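Local coordinates for listeriolysin O (Listeria monocytogenes, PDB 4CDB), which binds cholesterol-containing host membranes, changes conformation, inserts and assembles into an oligomeric pore that lyses the cell, at residues 41-46 with 175-180; 181-186 with 210-215. All blocks are in the same frame, centred on the assembly; numbering follows the deposited sequence.

Contact 1 of 2, residues 41-46 with 175-180; sequences HGDAVT and SESQLI. With NA (sodium ion), chain R; NA (sodium ion), chain S; NA (sodium ion), chain K; NA (sodium ion), chain H.
Asp-43 meets the first turn of helix 176-183 through a direct hydrogen bond: its backbone N donates to Ser-177 OG over 2.9 Å, with an N-H...O angle of 148°. The hydroxyl reaches the loop because Ser-177 OG stands anti to its own backbone N (chi1 -179°). Two further hydrogen bonds, with Tyr-40 OH and Ser-366 OG, complete the grip on this buried residue's oxygen, so three hydrogen bonds hold it, two from the 40-43 region and one from strand 362-385. Contact between nonbonded atoms is close here too, Gly-42 CA lying 3.1 Å from Ser-177 OG. Alongside, the Asp-43 carboxylate lies against Ser-177 CB, with OD2 3.3 Å from that carbon.

The second link is water-mediated. One water donates to Asp-43 OD2 and accepts from Ser-175 OG at 2.8 Å. Ser-175 is the N-cap of the helix, and its OG also accepts from Gln-178 N at 3.2 Å. The hydroxyl that caps the helix is thereby coupled to the loop carboxylate.

Metal coordination forms the third group. A sodium ion is bound by Asp-43 OD2 at 2.7 Å and lies 3.3 Å from Ser-177 CB. Other sodium ions are held on the helix by Glu-176 OE2 and by Ile-180 O, the latter shared with Asn-364.

Backbone hydrogen bonds between Gly-42 and Asn-365 and between Asp-43 and Glu-367 fix the loop against strand 362-385. Residues 176-189 are assigned to a transmembrane β-strand of the pore; here they are still largely helical. The join is one direct hydrogen bond and one water bridge, with a sodium on the Asp-43 carboxylate beside the helix start; such polar contact with little apolar burial is consistent with a segment that must leave this position when the pore forms.

Contact 2 of 2, residues 181-186 with 210-215; sequences AKFGTA and VISFKQ. With NA (sodium ion), chain N.
Phe-183, in the last turn of helix 176-183, reaches strand 207-222 with its ring, touching Val-210 and Ser-212. It starts beside an ion: CB is 3.6 Å from a sodium that the backbone O of the same residue binds at 2.8 Å. From there CG turns anti to the carbonyl carbon (chi1 -59°), which sends the ring away from the metal-binding carbonyl and toward the strand. One ortho carbon, CD1, packs on Ser-212 CB, and CE1 comes closer still to that methylene, at 3.5 Å. Ser-212 approaches the ring at a slant. On one face, Lys-182 CG lies 3.7 Å above the plane, displaced toward the rim.

The strand belongs to the large antiparallel β-sheet of the cholesterol-dependent cytolysin fold, where it runs between strands 165-172 and 262-270. The helix packed on it belongs to a segment assigned to insert into the membrane, here in the helical conformation of the soluble monomer. Gly-184, with a phi of +79°, then takes the chain out of helical conformation.

At the far end of the ring, CZ is 3.5 Å from Val-210 O, again an oblique approach. Next to it Phe-183 CE2 meets Val-210 CG1 at 3.9 Å, a purely apolar touch. A water lies in the ring plane at its edge, bound to the sodium at 2.6 Å and hydrogen-bonded to Ser-212 OG, which links the helix end to the strand through solvent and metal. Gln-78 and Tyr-265 supply the other protein ligands of this ion, and Lys-214 NZ hydrogen-bonds to Gln-78 OE1.

From the N terminus, the chain leaves strand 39-41 and enters the loop of contact 1, which is closed only 129 residues later, when the chain reaches the start of helix 176-183. Contact 2 opens at once on the end of the same helix and closes a much shorter loop, passing through helices 187-194 and 198-202 before strand 207-222. The two loops therefore follow in series, neither nested nor crossed. Their centres are 15 Å apart, yet they touch where Leu-179 packs on Val-210 and Ile-180 on Thr-185. Together they set helix 176-183 between the loop flanking long strand 362-385 and the large antiparallel sheet.

Contact 1 of 2, residues 41-46 with 175-180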
loop_
_atom_site.group_PDB
_atom_site.type_symbol
_atom_site.label_atom_id
_atom_site.label_comp_id
_atom_site.label_asym_id
_atom_site.label_seq_id
_atom_site.Cartn_x
_atom_site.Cartn_y
_atom_site.Cartn_z
ATOM N N HIS A 41 -12.807 5.745 -12.337
ATOM C CA HIS A 41 -11.852 6.481 -13.152
ATOM C C HIS A 41 -11.053 7.446 -12.281
ATOM O O HIS A 41 -11.578 8.463 -11.826
ATOM C CB HIS A 41 -12.568 7.229 -14.278
ATOM C CG HIS A 41 -13.299 6.333 -15.227
ATOM N ND1 HIS A 41 -12.660 5.384 -15.997
ATOM C CD2 HIS A 41 -14.614 6.243 -15.536
ATOM C CE1 HIS A 41 -13.550 4.746 -16.734
ATOM N NE2 HIS A 41 -14.745 5.249 -16.475
ATOM N N GLY A 42 -9.785 7.121 -12.050
ATOM C CA GLY A 42 -8.941 7.913 -11.174
ATOM C C GLY A 42 -8.406 9.182 -11.809
ATOM O O GLY A 42 -8.930 9.649 -12.822
ATOM N N ASP A 43 -7.360 9.743 -11.207
ATOM C CA ASP A 43 -6.757 10.972 -11.707
ATOM C C ASP A 43 -6.141 10.780 -13.084
ATOM O O ASP A 43 -5.719 9.680 -13.443
ATOM C CB ASP A 43 -5.675 11.480 -10.751
ATOM C CG ASP A 43 -6.234 11.936 -9.421
ATOM O OD1 ASP A 43 -7.455 12.186 -9.340
ATOM O OD2 ASP A 43 -5.447 12.050 -8.457
ATOM N N ALA A 44 -6.094 11.863 -13.850
ATOM C CA ALA A 44 -5.359 11.887 -15.107
ATOM C C ALA A 44 -4.137 12.782 -14.930
ATOM O O ALA A 44 -4.277 13.972 -14.649
ATOM C CB ALA A 44 -6.241 12.411 -16.226
ATOM N N VAL A 45 -2.943 12.218 -15.080
ATOM C CA VAL A 45 -1.721 13.011 -14.957
ATOM C C VAL A 45 -1.431 13.753 -16.255
ATOM O O VAL A 45 -1.067 13.142 -17.260
ATOM C CB VAL A 45 -0.505 12.143 -14.587
ATOM C CG1 VAL A 45 0.768 12.981 -14.600
ATOM C CG2 VAL A 45 -0.712 11.502 -13.227
ATOM N N THR A 46 -1.594 15.072 -16.227
ATOM C CA THR A 46 -1.403 15.900 -17.413
ATOM C C THR A 46 0.075 16.097 -17.745
ATOM O O THR A 46 0.458 16.128 -18.914
ATOM C CB THR A 46 -2.057 17.285 -17.248
ATOM O OG1 THR A 46 -1.474 17.959 -16.125
ATOM C CG2 THR A 46 -3.558 17.151 -17.030
ATOM N N SER A 175 -0.686 9.027 -4.027
ATOM C CA SER A 175 -1.877 9.862 -4.186
ATOM C C SER A 175 -3.132 9.159 -3.677
ATOM O O SER A 175 -3.185 7.930 -3.617
ATOM C CB SER A 175 -2.061 10.288 -5.645
ATOM O OG SER A 175 -2.508 9.210 -6.445
ATOM N N GLU A 176 -4.137 9.949 -3.309
ATOM C CA GLU A 176 -5.401 9.406 -2.827
ATOM C C GLU A 176 -6.053 8.526 -3.886
ATOM O O GLU A 176 -6.518 7.424 -3.594
ATOM C CB GLU A 176 -6.355 10.536 -2.432
ATOM C CG GLU A 176 -7.718 10.053 -1.949
ATOM C CD GLU A 176 -8.726 11.179 -1.794
ATOM O OE1 GLU A 176 -9.158 11.738 -2.823
ATOM O OE2 GLU A 176 -9.089 11.500 -0.644
ATOM N N SER A 177 -6.071 9.018 -5.119
ATOM C CA SER A 177 -6.695 8.306 -6.227
ATOM C C SER A 177 -6.014 6.971 -6.511
ATOM O O SER A 177 -6.662 5.998 -6.896
ATOM C CB SER A 177 -6.689 9.178 -7.481
ATOM O OG SER A 177 -7.310 8.511 -8.561
ATOM N N GLN A 178 -4.699 6.934 -6.323
ATOM C CA GLN A 178 -3.933 5.707 -6.499
ATOM C C GLN A 178 -4.366 4.656 -5.487
ATOM O O GLN A 178 -4.603 3.500 -5.835
ATOM C CB GLN A 178 -2.438 5.983 -6.336
ATOM C CG GLN A 178 -1.576 4.730 -6.308
ATOM C CD GLN A 178 -0.422 4.842 -5.330
ATOM O OE1 GLN A 178 -0.358 5.777 -4.534
ATOM N NE2 GLN A 178 0.496 3.883 -5.384
ATOM N N LEU A 179 -4.472 5.070 -4.229
ATOM C CA LEU A 179 -4.824 4.152 -3.153
ATOM C C LEU A 179 -6.301 3.756 -3.189
ATOM O O LEU A 179 -6.670 2.675 -2.731
ATOM C CB LEU A 179 -4.444 4.754 -1.798
ATOM C CG LEU A 179 -2.936 4.954 -1.620
ATOM C CD1 LEU A 179 -2.623 5.604 -0.286
ATOM C CD2 LEU A 179 -2.209 3.624 -1.757
ATOM N N ILE A 180 -7.137 4.629 -3.740
ATOM C CA ILE A 180 -8.547 4.308 -3.937
ATOM C C ILE A 180 -8.695 3.184 -4.963
ATOM O O ILE A 180 -9.522 2.289 -4.806
ATOM C CB ILE A 180 -9.362 5.553 -4.356
ATOM C CG1 ILE A 180 -9.530 6.496 -3.165
ATOM C CG2 ILE A 180 -10.732 5.163 -4.877
ATOM C CD1 ILE A 180 -10.291 7.768 -3.487
HETATM NA NA NA R . -5.587 11.827 -5.775
HETATM NA NA NA S . -8.626 10.671 1.726
HETATM NA NA NA K . 0.821 1.601 -7.182
HETATM NA NA NA H . -11.942 1.393 -6.202
HETATM O O HOH W 1 -2.921 10.580 -8.834
HETATM O O HOH W 2 -12.238 -1.573 -6.256
HETATM O O HOH W 3 -14.321 0.922 -4.698
HETATM O O HOH W 4 -10.098 10.959 3.724
#

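Contact 2 of 2, residues 181-186 with 210-215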
loop_
_atom_site.group_PDB
_atom_site.type_symbol
_atom_site.label_atom_id
_atom_site.label_comp_id
_atom_site.label_asym_id
_atom_site.label_seq_id
_atom_site.Cartn_x
_atom_site.Cartn_y
_atom_site.Cartn_z
ATOM N N ALA A 181 -7.868 3.218 -6.001
ATOM C CA ALA A 181 -7.888 2.176 -7.022
ATOM C C ALA A 181 -7.433 0.833 -6.456
ATOM O O ALA A 181 -7.781 -0.224 -6.982
ATOM C CB ALA A 181 -7.019 2.576 -8.202
ATOM N N LYS A 182 -6.664 0.884 -5.374
ATOM C CA LYS A 182 -6.100 -0.318 -4.767
ATOM C C LYS A 182 -6.939 -0.824 -3.596
ATOM O O LYS A 182 -7.206 -2.019 -3.484
ATOM C CB LYS A 182 -4.671 -0.039 -4.296
ATOM C CG LYS A 182 -3.966 -1.231 -3.668
ATOM C CD LYS A 182 -3.210 -2.044 -4.708
ATOM C CE LYS A 182 -2.403 -3.157 -4.052
ATOM N NZ LYS A 182 -1.168 -3.490 -4.821
ATOM N N PHE A 183 -7.355 0.091 -2.726
ATOM C CA PHE A 183 -8.056 -0.286 -1.504
ATOM C C PHE A 183 -9.544 0.071 -1.520
ATOM O O PHE A 183 -10.226 -0.045 -0.503
ATOM C CB PHE A 183 -7.379 0.358 -0.294
ATOM C CG PHE A 183 -5.936 -0.031 -0.131
ATOM C CD1 PHE A 183 -5.592 -1.248 0.435
ATOM C CD2 PHE A 183 -4.923 0.823 -0.540
ATOM C CE1 PHE A 183 -4.263 -1.609 0.588
ATOM C CE2 PHE A 183 -3.592 0.468 -0.389
ATOM C CZ PHE A 183 -3.262 -0.749 0.176
ATOM N N GLY A 184 -10.043 0.502 -2.673
ATOM C CA GLY A 184 -11.441 0.878 -2.793
ATOM C C GLY A 184 -11.697 2.267 -2.241
ATOM O O GLY A 184 -10.824 2.855 -1.601
ATOM N N THR A 185 -12.895 2.792 -2.487
ATOM C CA THR A 185 -13.284 4.119 -2.010
ATOM C C THR A 185 -13.295 4.167 -0.483
ATOM O O THR A 185 -13.159 5.234 0.123
ATOM C CB THR A 185 -14.672 4.522 -2.566
ATOM O OG1 THR A 185 -14.647 4.464 -3.998
ATOM C CG2 THR A 185 -15.055 5.932 -2.135
ATOM N N ALA A 186 -13.431 2.998 0.135
ATOM C CA ALA A 186 -13.418 2.885 1.590
ATOM C C ALA A 186 -12.125 3.410 2.217
ATOM O O ALA A 186 -12.082 3.680 3.415
ATOM C CB ALA A 186 -13.665 1.440 2.010
ATOM N N VAL A 210 1.030 2.066 2.740
ATOM C CA VAL A 210 -0.279 1.735 3.289
ATOM C C VAL A 210 -0.530 0.235 3.168
ATOM O O VAL A 210 -0.351 -0.350 2.098
ATOM C CB VAL A 210 -1.397 2.521 2.587
ATOM C CG1 VAL A 210 -2.763 2.063 3.072
ATOM C CG2 VAL A 210 -1.218 4.004 2.840
ATOM N N ILE A 211 -0.933 -0.380 4.276
ATOM C CA ILE A 211 -1.147 -1.819 4.324
ATOM C C ILE A 211 -2.571 -2.162 4.760
ATOM O O ILE A 211 -3.095 -1.580 5.712
ATOM C CB ILE A 211 -0.149 -2.494 5.291
ATOM C CG1 ILE A 211 1.291 -2.226 4.851
ATOM C CG2 ILE A 211 -0.408 -3.988 5.385
ATOM C CD1 ILE A 211 2.325 -2.818 5.778
ATOM N N SER A 212 -3.195 -3.099 4.051
ATOM C CA SER A 212 -4.495 -3.630 4.445
ATOM C C SER A 212 -4.333 -5.094 4.853
ATOM O O SER A 212 -3.965 -5.937 4.033
ATOM C CB SER A 212 -5.495 -3.505 3.294
ATOM O OG SER A 212 -6.793 -3.904 3.695
ATOM N N PHE A 213 -4.601 -5.394 6.120
ATOM C CA PHE A 213 -4.411 -6.744 6.645
ATOM C C PHE A 213 -5.739 -7.342 7.117
ATOM O O PHE A 213 -6.263 -6.969 8.168
ATOM C CB PHE A 213 -3.385 -6.725 7.785
ATOM C CG PHE A 213 -3.022 -8.089 8.307
ATOM C CD1 PHE A 213 -2.272 -8.966 7.537
ATOM C CD2 PHE A 213 -3.413 -8.485 9.577
ATOM C CE1 PHE A 213 -1.930 -10.221 8.020
ATOM C CE2 PHE A 213 -3.073 -9.738 10.066
ATOM C CZ PHE A 213 -2.332 -10.606 9.287
ATOM N N LYS A 214 -6.284 -8.265 6.330
ATOM C CA LYS A 214 -7.555 -8.896 6.670
ATOM C C LYS A 214 -7.367 -10.291 7.251
ATOM O O LYS A 214 -6.661 -11.126 6.680
ATOM C CB LYS A 214 -8.478 -8.974 5.448
ATOM C CG LYS A 214 -9.008 -7.638 4.944
ATOM C CD LYS A 214 -10.101 -7.848 3.899
ATOM C CE LYS A 214 -10.642 -6.528 3.369
ATOM N NZ LYS A 214 -9.617 -5.776 2.594
ATOM N N GLN A 215 -8.006 -10.532 8.390
ATOM C CA GLN A 215 -8.090 -11.867 8.965
ATOM C C GLN A 215 -9.540 -12.346 8.912
ATOM O O GLN A 215 -10.372 -11.945 9.727
ATOM C CB GLN A 215 -7.554 -11.872 10.399
ATOM C CG GLN A 215 -6.049 -11.650 10.488
ATOM C CD GLN A 215 -5.590 -11.266 11.879
ATOM O OE1 GLN A 215 -6.286 -10.551 12.599
ATOM N NE2 GLN A 215 -4.411 -11.742 12.267
HETATM NA NA NA N . -9.613 -1.456 1.879
HETATM O O HOH W 5 -8.450 -3.642 1.179
#